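Local coordinates for protein possible TctC subunit of the Tripartite Tricarboxylate Transport(TTT) Family (Rhodopseudomonas palustris, PDB 6HKE) that binds malate in the periplasm and probably hands it to a tripartite tricarboxylate transporter for high-affinity uptake of C4-dicarboxylates, at residues L115-F121 / G203-V209; Y96-K100 / V294-I298; T17-P23 / P48-M54. The protein carries 2 engineered substitutions. All coordinates share one frame; numbering follows the deposited sequence.

The three contacts are spread over a two-lobed periplasmic binding protein. Interaction 1 lies on the opposite side of the chain's centre from the other two, its centre 32 Å from each of theirs, while interactions 2 and 3 are 22 Å apart by centres and about 7 Å by nearest atoms. Interactions 1 and 3 reach the same mixed sheet, and along the chain interaction 1 is nested inside the loop that interaction 2 closes. Measured to the bound malate, the side chain of Val22 in interaction 3 is about 6 Å away, that of Leu116 in interaction 1 about 11 Å, and that of Pro98 in interaction 2 about 13 Å.

Interaction 1: residues L115-F121 / G203-V209; sequences LLARKQF and GKVKAYV
Ala117 points its methyl at the rim of the Tyr208 ring, CB lying in the ring plane 3.5 Å from CE2. Phe121 reaches the same end of the tyrosine from another direction: the two side chains cross at about a right angle, and Phe121 CD2 stands 4.1 Å from Tyr208 CE2. Beside them runs Lys206. Its CG takes the cramped place between backbone N and carbonyl carbon (chi1 52°), and from there the chain extends straight past the Arg118-Phe121 turn, CD and CE brushing the carbonyl of Lys119, until NZ bonds Phe121 O at 2.6 Å in the carbonyl plane. A weak hydrogen bond from NZ to Pro123 O adds to this.

Beneath these side chains, strand 115-118 and strand 205-207 run antiparallel, 205-207 belonging to an edge strand of the mixed sheet of this periplasmic binding protein. Ala117 and Lys206 form a hydrogen-bonded pair, Ala117 N to Lys206 O at 2.8 Å and Lys206 N to Ala117 O at 3.1 Å. Tyr208 N then bonds Leu115 O just where the chain turns a corner. On the other face, Leu116 and Ala207 are a non-hydrogen-bonded pair with CA atoms only 4.2 Å apart; Leu116 CD2 lies against Ala207, while its CD1 touches Val205 CG2. Leu178 and Leu181 of helix 174-182 pack on this leucine, whose side chain is about 8 Å from that of the malate-binding Thr174. At the far end a water accepts from Lys119 N and also lies within hydrogen-bonding distance of Lys204 O, and the Lys119 chain bends back so that CE comes within 3.2 Å of Gly203 O.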
loop_
_atom_site.group_PDB
_atom_site.type_symbol
_atom_site.label_atom_id
_atom_site.label_comp_id
_atom_site.label_asym_id
_atom_site.label_seq_id
_atom_site.Cartn_x
_atom_site.Cartn_y
_atom_site.Cartn_z
ATOM N N LEU A 115 -7.021 4.034 -10.376
ATOM C CA LEU A 115 -6.593 5.293 -11.024
ATOM C C LEU A 115 -7.651 6.347 -10.715
ATOM O O LEU A 115 -8.772 6.158 -11.161
ATOM C CB LEU A 115 -6.453 5.043 -12.521
ATOM C CG LEU A 115 -6.196 6.284 -13.354
ATOM C CD1 LEU A 115 -4.959 7.022 -12.859
ATOM C CD2 LEU A 115 -6.074 5.909 -14.817
ATOM N N LEU A 116 -7.330 7.341 -9.885
ATOM C CA LEU A 116 -8.259 8.433 -9.501
ATOM C C LEU A 116 -7.842 9.704 -10.224
ATOM O O LEU A 116 -6.657 9.845 -10.538
ATOM C CB LEU A 116 -8.192 8.718 -8.008
ATOM C CG LEU A 116 -8.306 7.531 -7.076
ATOM C CD1 LEU A 116 -8.316 8.048 -5.652
ATOM C CD2 LEU A 116 -9.549 6.701 -7.375
ATOM N N ALA A 117 -8.769 10.621 -10.427
ATOM C CA ALA A 117 -8.418 11.983 -10.867
ATOM C C ALA A 117 -9.274 12.974 -10.107
ATOM O O ALA A 117 -10.313 12.573 -9.516
ATOM C CB ALA A 117 -8.593 12.123 -12.356
ATOM N N ARG A 118 -8.832 14.229 -10.143
ATOM C CA ARG A 118 -9.634 15.390 -9.697
ATOM C C ARG A 118 -10.991 15.357 -10.423
ATOM O O ARG A 118 -11.014 14.946 -11.610
ATOM C CB ARG A 118 -8.829 16.671 -9.925
ATOM C CG ARG A 118 -8.351 16.898 -11.351
ATOM C CD ARG A 118 -7.689 18.266 -11.380
ATOM N NE ARG A 118 -7.407 18.727 -12.724
ATOM C CZ ARG A 118 -8.289 19.317 -13.516
ATOM N NH1 ARG A 118 -9.531 19.521 -13.105
ATOM N NH2 ARG A 118 -7.924 19.688 -14.729
ATOM N N LYS A 119 -12.055 15.712 -9.689
ATOM C CA LYS A 119 -13.492 15.737 -10.091
ATOM C C LYS A 119 -13.680 16.181 -11.550
ATOM O O LYS A 119 -14.432 15.518 -12.290
ATOM C CB LYS A 119 -14.253 16.743 -9.218
ATOM C CG LYS A 119 -15.114 16.184 -8.094
ATOM C CD LYS A 119 -15.700 17.299 -7.217
ATOM C CE LYS A 119 -17.153 17.095 -6.836
ATOM N NZ LYS A 119 -17.401 17.396 -5.404
ATOM N N GLN A 120 -13.045 17.286 -11.932
ATOM C CA GLN A 120 -13.271 17.997 -13.221
ATOM C C GLN A 120 -12.206 17.576 -14.238
ATOM O O GLN A 120 -12.086 18.246 -15.277
ATOM C CB GLN A 120 -13.229 19.517 -13.021
ATOM C CG GLN A 120 -13.879 20.006 -11.728
ATOM C CD GLN A 120 -15.376 19.825 -11.756
ATOM O OE1 GLN A 120 -15.968 19.537 -12.796
ATOM N NE2 GLN A 120 -16.003 20.005 -10.603
ATOM N N PHE A 121 -11.455 16.511 -13.982
ATOM C CA PHE A 121 -10.462 16.029 -14.967
ATOM C C PHE A 121 -11.225 15.727 -16.250
ATOM O O PHE A 121 -12.109 14.877 -16.255
ATOM C CB PHE A 121 -9.659 14.832 -14.463
ATOM C CG PHE A 121 -8.332 14.684 -15.160
ATOM C CD1 PHE A 121 -7.469 15.763 -15.271
ATOM C CD2 PHE A 121 -7.928 13.465 -15.681
ATOM C CE1 PHE A 121 -6.247 15.638 -15.912
ATOM C CE2 PHE A 121 -6.700 13.336 -16.314
ATOM C CZ PHE A 121 -5.863 14.421 -16.428
ATOM N N GLY A 203 -18.225 11.751 -3.380
ATOM C CA GLY A 203 -18.141 12.320 -4.739
ATOM C C GLY A 203 -16.994 13.311 -4.927
ATOM O O GLY A 203 -17.053 14.078 -5.911
ATOM N N LYS A 204 -15.958 13.279 -4.084
ATOM C CA LYS A 204 -14.881 14.318 -4.074
ATOM C C LYS A 204 -13.803 14.011 -5.125
ATOM O O LYS A 204 -13.053 14.924 -5.474
ATOM C CB LYS A 204 -14.248 14.453 -2.690
ATOM C CG LYS A 204 -15.086 15.194 -1.665
ATOM C CD LYS A 204 -14.647 14.884 -0.253
ATOM C CE LYS A 204 -15.074 15.940 0.745
ATOM N NZ LYS A 204 -14.939 15.457 2.144
ATOM N N VAL A 205 -13.728 12.785 -5.631
ATOM C CA VAL A 205 -12.788 12.446 -6.733
ATOM C C VAL A 205 -13.492 11.425 -7.607
ATOM O O VAL A 205 -14.608 11.012 -7.237
ATOM C CB VAL A 205 -11.441 11.912 -6.200
ATOM C CG1 VAL A 205 -10.702 12.951 -5.367
ATOM C CG2 VAL A 205 -11.615 10.626 -5.421
ATOM N N LYS A 206 -12.850 11.011 -8.697
ATOM C CA LYS A 206 -13.393 9.962 -9.585
ATOM C C LYS A 206 -12.303 8.927 -9.870
ATOM O O LYS A 206 -11.103 9.279 -9.774
ATOM C CB LYS A 206 -13.985 10.588 -10.850
ATOM C CG LYS A 206 -13.091 11.541 -11.615
ATOM C CD LYS A 206 -13.841 12.207 -12.733
ATOM C CE LYS A 206 -12.929 12.851 -13.754
ATOM N NZ LYS A 206 -13.690 13.300 -14.944
ATOM N N ALA A 207 -12.735 7.684 -10.109
ATOM C CA ALA A 207 -11.910 6.536 -10.539
ATOM C C ALA A 207 -12.105 6.367 -12.043
ATOM O O ALA A 207 -13.226 6.532 -12.477
ATOM C CB ALA A 207 -12.339 5.291 -9.805
ATOM N N TYR A 208 -11.051 6.094 -12.807
ATOM C CA TYR A 208 -11.160 5.691 -14.227
ATOM C C TYR A 208 -11.188 4.166 -14.292
ATOM O O TYR A 208 -12.143 3.627 -14.850
ATOM C CB TYR A 208 -10.039 6.326 -15.044
ATOM C CG TYR A 208 -10.285 7.782 -15.340
ATOM C CD1 TYR A 208 -10.988 8.156 -16.470
ATOM C CD2 TYR A 208 -9.849 8.781 -14.485
ATOM C CE1 TYR A 208 -11.221 9.488 -16.763
ATOM C CE2 TYR A 208 -10.085 10.119 -14.758
ATOM C CZ TYR A 208 -10.780 10.476 -15.902
ATOM O OH TYR A 208 -11.017 11.791 -16.200
ATOM N N VAL A 209 -10.202 3.491 -13.693
ATOM C CA VAL A 209 -10.125 2.003 -13.735
ATOM C C VAL A 209 -9.634 1.478 -12.387
ATOM O O VAL A 209 -9.131 2.263 -11.581
ATOM C CB VAL A 209 -9.265 1.503 -14.908
ATOM C CG1 VAL A 209 -9.951 1.792 -16.227
ATOM C CG2 VAL A 209 -7.862 2.084 -14.901
HETATM O O HOH W 1 -11.272 16.542 -7.185
#

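Interaction 2: residues Y96-K100 / V294-I298; sequences YRPDK and VQEEI
Asp99 meets the helix 294-298 segment with its whole side chain, in a contact that sets the loop between helix 82-90 and strand 102-118 against the C-terminal helix 287-305 of this type II periplasmic binding protein. From CB outward, the aspartate first lies over Val294, its CB 4.2 Å from Val294 CG1, with Gln295 OE1 on the flank. CG is next, held between backbone N and carbonyl carbon (chi1 40°), a turn that brings the carboxylate over Ile298; its carbon is 3.9 Å from Ile298 CD1. The two oxygens then part company. OD1 rests against that same methyl, a carbon that offers it no hydrogen bond, and the Asp99 and Ile298 side chains cross at about a right angle. OD2 faces the Gln295 amide, whose plane is turned 49° from the carboxylate, with OE1, another acceptor, nearest at 3.5 Å and no hydrogen bond between them. Gln295 gets there because its chain bends at chi2 (70°).

No hydrogen bond joins the two segments, and the rest is apolar. Val294 CG1 reaches in under the loop: it is 3.7 Å from Asp99 N and 3.9 Å from Pro98 CB. The proline ring continues the surface at its other end, where CD meets Ile298 CD1 at 4.2 Å. Val88 of helix 82-90 touches both Pro98 and Ile298, while Trp238 and Phe242 of strand 236-244 touch Val294, so this part of the helix is packed against loop, helix and sheet together. The carboxylate finds its countercharge within its own loop: Lys100 NZ forms a salt bridge to Asp99 OD2 at 3.4 Å, its hydrogen bond weak.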
loop_
_atom_site.group_PDB
_atom_site.type_symbol
_atom_site.label_atom_id
_atom_site.label_comp_id
_atom_site.label_asym_id
_atom_site.label_seq_id
_atom_site.Cartn_x
_atom_site.Cartn_y
_atom_site.Cartn_z
ATOM N N TYR A 96 18.050 -1.372 2.201
ATOM C CA TYR A 96 17.747 -2.707 2.773
ATOM C C TYR A 96 17.310 -3.623 1.640
ATOM O O TYR A 96 16.991 -3.128 0.552
ATOM C CB TYR A 96 16.658 -2.604 3.846
ATOM C CG TYR A 96 15.389 -1.951 3.365
ATOM C CD1 TYR A 96 14.445 -2.659 2.640
ATOM C CD2 TYR A 96 15.139 -0.615 3.613
ATOM C CE1 TYR A 96 13.280 -2.066 2.183
ATOM C CE2 TYR A 96 13.990 -0.001 3.147
ATOM C CZ TYR A 96 13.047 -0.728 2.443
ATOM O OH TYR A 96 11.915 -0.114 1.989
ATOM N N ARG A 97 17.342 -4.919 1.909
ATOM C CA ARG A 97 16.755 -5.986 1.068
ATOM C C ARG A 97 15.432 -6.357 1.740
ATOM O O ARG A 97 15.405 -6.731 2.909
ATOM C CB ARG A 97 17.767 -7.133 0.970
ATOM C CG ARG A 97 19.191 -6.664 0.656
ATOM C CD ARG A 97 20.280 -7.670 0.976
ATOM N NE ARG A 97 20.346 -7.917 2.407
ATOM C CZ ARG A 97 20.991 -8.930 2.981
ATOM N NH1 ARG A 97 21.645 -9.818 2.244
ATOM N NH2 ARG A 97 20.978 -9.056 4.301
ATOM N N PRO A 98 14.267 -6.193 1.091
ATOM C CA PRO A 98 13.010 -6.501 1.767
ATOM C C PRO A 98 12.863 -7.986 2.120
ATOM O O PRO A 98 12.141 -8.255 3.053
ATOM C CB PRO A 98 11.928 -6.076 0.777
ATOM C CG PRO A 98 12.634 -5.131 -0.164
ATOM C CD PRO A 98 14.071 -5.616 -0.243
ATOM N N ASP A 99 13.533 -8.892 1.395
ATOM C CA ASP A 99 13.511 -10.354 1.697
ATOM C C ASP A 99 14.428 -10.662 2.881
ATOM O O ASP A 99 14.000 -11.428 3.739
ATOM C CB ASP A 99 13.832 -11.262 0.502
ATOM C CG ASP A 99 14.945 -10.820 -0.437
ATOM O OD1 ASP A 99 15.416 -9.671 -0.315
ATOM O OD2 ASP A 99 15.296 -11.631 -1.320
ATOM N N LYS A 100 15.620 -10.075 2.950
ATOM C CA LYS A 100 16.711 -10.599 3.804
ATOM C C LYS A 100 16.995 -9.710 5.017
ATOM O O LYS A 100 17.657 -10.196 5.947
ATOM C CB LYS A 100 17.960 -10.779 2.946
ATOM C CG LYS A 100 17.868 -11.937 1.962
ATOM C CD LYS A 100 19.050 -12.003 1.015
ATOM C CE LYS A 100 19.161 -13.338 0.313
ATOM N NZ LYS A 100 18.149 -13.464 -0.759
ATOM N N VAL A 294 6.744 -11.158 -0.915
ATOM C CA VAL A 294 7.927 -10.258 -1.065
ATOM C C VAL A 294 8.765 -10.756 -2.256
ATOM O O VAL A 294 9.117 -9.931 -3.132
ATOM C CB VAL A 294 8.753 -10.128 0.232
ATOM C CG1 VAL A 294 10.113 -9.477 -0.008
ATOM C CG2 VAL A 294 8.019 -9.339 1.304
ATOM N N GLN A 295 9.052 -12.056 -2.326
ATOM C CA GLN A 295 9.912 -12.639 -3.396
ATOM C C GLN A 295 9.268 -12.360 -4.762
ATOM O O GLN A 295 9.966 -11.825 -5.650
ATOM C CB GLN A 295 10.142 -14.133 -3.167
ATOM C CG GLN A 295 11.451 -14.630 -3.750
ATOM C CD GLN A 295 12.663 -14.118 -3.006
ATOM O OE1 GLN A 295 12.641 -13.869 -1.792
ATOM N NE2 GLN A 295 13.758 -13.982 -3.739
ATOM N N GLU A 296 7.974 -12.657 -4.902
ATOM C CA GLU A 296 7.202 -12.482 -6.163
ATOM C C GLU A 296 7.115 -10.998 -6.527
ATOM O O GLU A 296 7.314 -10.677 -7.701
ATOM C CB GLU A 296 5.808 -13.090 -6.027
ATOM C CG GLU A 296 5.824 -14.601 -6.097
ATOM C CD GLU A 296 4.547 -15.277 -5.629
ATOM O OE1 GLU A 296 3.729 -14.607 -4.957
ATOM O OE2 GLU A 296 4.373 -16.483 -5.929
ATOM N N GLU A 297 6.840 -10.124 -5.554
ATOM C CA GLU A 297 6.756 -8.661 -5.803
ATOM C C GLU A 297 8.119 -8.150 -6.280
ATOM O O GLU A 297 8.140 -7.414 -7.268
ATOM C CB GLU A 297 6.282 -7.873 -4.579
ATOM C CG GLU A 297 5.399 -6.691 -4.953
ATOM C CD GLU A 297 4.221 -7.031 -5.863
ATOM O OE1 GLU A 297 4.201 -6.529 -7.005
ATOM O OE2 GLU A 297 3.319 -7.790 -5.440
ATOM N N ILE A 298 9.213 -8.541 -5.633
ATOM C CA ILE A 298 10.577 -8.075 -6.036
ATOM C C ILE A 298 10.790 -8.404 -7.522
ATOM O O ILE A 298 11.207 -7.484 -8.251
ATOM C CB ILE A 298 11.685 -8.661 -5.132
ATOM C CG1 ILE A 298 11.644 -8.044 -3.732
ATOM C CG2 ILE A 298 13.061 -8.504 -5.774
ATOM C CD1 ILE A 298 12.653 -8.611 -2.746
#

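Interaction 3: residues T17-P23 / P48-M54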
loop_
_atom_site.group_PDB
_atom_site.type_symbol
_atom_site.label_atom_id
_atom_site.label_comp_id
_atom_site.label_asym_id
_atom_site.label_seq_id
_atom_site.Cartn_x
_atom_site.Cartn_y
_atom_site.Cartn_z
ATOM N N THR A 17 5.260 -1.835 25.853
ATOM C CA THR A 17 4.533 -1.337 24.664
ATOM C C THR A 17 5.290 -1.764 23.408
ATOM O O THR A 17 6.518 -1.592 23.366
ATOM C CB THR A 17 4.334 0.175 24.753
ATOM O OG1 THR A 17 3.549 0.390 25.921
ATOM C CG2 THR A 17 3.641 0.757 23.545
ATOM N N VAL A 18 4.591 -2.368 22.447
ATOM C CA VAL A 18 5.178 -2.709 21.123
ATOM C C VAL A 18 5.017 -1.484 20.219
ATOM O O VAL A 18 3.914 -0.910 20.200
ATOM C CB VAL A 18 4.528 -3.961 20.518
ATOM C CG1 VAL A 18 5.054 -4.234 19.116
ATOM C CG2 VAL A 18 4.706 -5.171 21.422
ATOM N N THR A 19 6.092 -1.077 19.542
ATOM C CA THR A 19 6.076 -0.011 18.514
ATOM C C THR A 19 5.901 -0.664 17.136
ATOM O O THR A 19 6.685 -1.561 16.770
ATOM C CB THR A 19 7.311 0.884 18.639
ATOM O OG1 THR A 19 7.198 1.541 19.904
ATOM C CG2 THR A 19 7.411 1.913 17.533
ATOM N N VAL A 20 4.845 -0.265 16.429
ATOM C CA VAL A 20 4.595 -0.627 15.012
ATOM C C VAL A 20 4.765 0.673 14.243
ATOM O O VAL A 20 4.003 1.631 14.479
ATOM C CB VAL A 20 3.213 -1.261 14.790
ATOM C CG1 VAL A 20 2.924 -1.442 13.305
ATOM C CG2 VAL A 20 3.074 -2.581 15.549
ATOM N N VAL A 21 5.798 0.696 13.423
ATOM C CA VAL A 21 6.204 1.867 12.624
ATOM C C VAL A 21 5.484 1.771 11.284
ATOM O O VAL A 21 5.504 0.685 10.683
ATOM C CB VAL A 21 7.733 1.900 12.486
ATOM C CG1 VAL A 21 8.172 3.103 11.676
ATOM C CG2 VAL A 21 8.394 1.924 13.850
ATOM N N VAL A 22 4.883 2.885 10.868
ATOM C CA VAL A 22 4.205 3.096 9.564
ATOM C C VAL A 22 5.001 4.147 8.789
ATOM O O VAL A 22 5.289 5.218 9.331
ATOM C CB VAL A 22 2.734 3.513 9.776
ATOM C CG1 VAL A 22 2.114 4.044 8.503
ATOM C CG2 VAL A 22 1.891 2.360 10.332
ATOM N N PRO A 23 5.421 3.854 7.531
ATOM C CA PRO A 23 6.266 4.767 6.751
ATOM C C PRO A 23 5.573 6.043 6.241
ATOM O O PRO A 23 6.254 6.917 5.698
ATOM C CB PRO A 23 6.682 3.970 5.503
ATOM C CG PRO A 23 6.290 2.540 5.783
ATOM C CD PRO A 23 5.199 2.580 6.832
ATOM N N PRO A 48 -0.101 -2.896 25.254
ATOM C CA PRO A 48 -0.599 -1.999 24.221
ATOM C C PRO A 48 0.379 -1.913 23.035
ATOM O O PRO A 48 1.565 -2.248 23.167
ATOM C CB PRO A 48 -0.776 -0.683 24.975
ATOM C CG PRO A 48 0.262 -0.736 26.049
ATOM C CD PRO A 48 0.338 -2.189 26.463
ATOM N N ILE A 49 -0.143 -1.515 21.878
ATOM C CA ILE A 49 0.673 -1.318 20.655
ATOM C C ILE A 49 0.626 0.162 20.304
ATOM O O ILE A 49 -0.469 0.734 20.267
ATOM C CB ILE A 49 0.215 -2.232 19.510
ATOM C CG1 ILE A 49 0.462 -3.699 19.869
ATOM C CG2 ILE A 49 0.926 -1.844 18.234
ATOM C CD1 ILE A 49 -0.214 -4.693 18.965
ATOM N N GLU A 50 1.800 0.756 20.136
ATOM C CA GLU A 50 1.994 2.185 19.799
ATOM C C GLU A 50 2.257 2.259 18.293
ATOM O O GLU A 50 3.090 1.489 17.813
ATOM C CB GLU A 50 3.159 2.695 20.650
ATOM C CG GLU A 50 3.538 4.144 20.457
ATOM C CD GLU A 50 4.938 4.413 20.991
ATOM O OE1 GLU A 50 5.061 5.157 21.992
ATOM O OE2 GLU A 50 5.902 3.856 20.414
ATOM N N ILE A 51 1.552 3.126 17.571
ATOM C CA ILE A 51 1.790 3.354 16.117
ATOM C C ILE A 51 2.679 4.590 15.991
ATOM O O ILE A 51 2.310 5.606 16.540
ATOM C CB ILE A 51 0.474 3.513 15.342
ATOM C CG1 ILE A 51 -0.333 2.211 15.331
ATOM C CG2 ILE A 51 0.751 4.024 13.932
ATOM C CD1 ILE A 51 0.079 1.215 14.244
ATOM N N GLU A 52 3.830 4.466 15.334
ATOM C CA GLU A 52 4.763 5.585 15.058
ATOM C C GLU A 52 4.773 5.793 13.537
ATOM O O GLU A 52 5.070 4.806 12.787
ATOM C CB GLU A 52 6.142 5.253 15.630
ATOM C CG GLU A 52 7.026 6.469 15.816
ATOM C CD GLU A 52 8.494 6.150 16.033
ATOM O OE1 GLU A 52 9.340 6.963 15.613
ATOM O OE2 GLU A 52 8.790 5.088 16.617
ATOM N N ASN A 53 4.369 6.983 13.093
ATOM C CA ASN A 53 4.370 7.373 11.663
ATOM C C ASN A 53 5.724 8.027 11.430
ATOM O O ASN A 53 6.032 8.989 12.132
ATOM C CB ASN A 53 3.196 8.272 11.293
ATOM C CG ASN A 53 1.853 7.601 11.492
ATOM O OD1 ASN A 53 1.281 7.638 12.581
ATOM N ND2 ASN A 53 1.339 6.989 10.442
ATOM N N MET A 54 6.542 7.422 10.578
ATOM C CA MET A 54 7.950 7.824 10.382
ATOM C C MET A 54 8.155 8.081 8.894
ATOM O O MET A 54 8.269 7.102 8.120
ATOM C CB MET A 54 8.918 6.755 10.893
ATOM C CG MET A 54 10.368 7.231 10.917
ATOM S SD MET A 54 11.489 5.930 11.472
ATOM C CE MET A 54 10.902 5.743 13.159
#
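Val18 N opens the pairing with a bond to Pro48 O at 3.1 Å, and Val18 O takes the next from Glu50 N at 2.7 Å. The same alternation carries on down the two strands: Val20 N gives to Glu50 O and Val22 N to Glu52 O, while Val20 O accepts from Glu52 N and Val22 O from Met54 N. The N-H and C=O groups of Val18, Val20 and Val22, which face strand 49-53, are all used this way. Several carbonyls are also met by a CA-H, as Val20 O is by Ile51 CA at 3.2 Å.

This is the parallel pair of a beta-alpha-beta unit, strands 18-22 and 49-53 joined through helix 29-45, with strand axes 28° apart. On the other side of strand 18-22, Thr19 and Val21 bond through their backbones to strand 75-80, which makes 18-22 an inner strand. Among the side chains, Thr19 has OG1 beside its backbone N (chi1 -65°), which turns the hydroxyl to Glu50 and CG2 toward Glu52 OE2, 3.6 Å away. OG1 donates to Glu50 OE2 at 2.7 Å, meeting it on the anti side and 31° out of the carboxylate plane. A valine in place of Thr19 would probably leave Glu50 OE2 without this donor and its carboxylate freer to swing. On the face covered by helix 29-45, Val20 CG2 presses on Ile49 CG2 at 3.5 Å. Asn53 ND2 lies 3.6 Å from Val22 CG1 but spends its hydrogens on Phe24 O and Asp31 OD1, tying the strand end to the loop after strand 18-22 and to the start of helix 29-45, which carries the malate-binding Thr30.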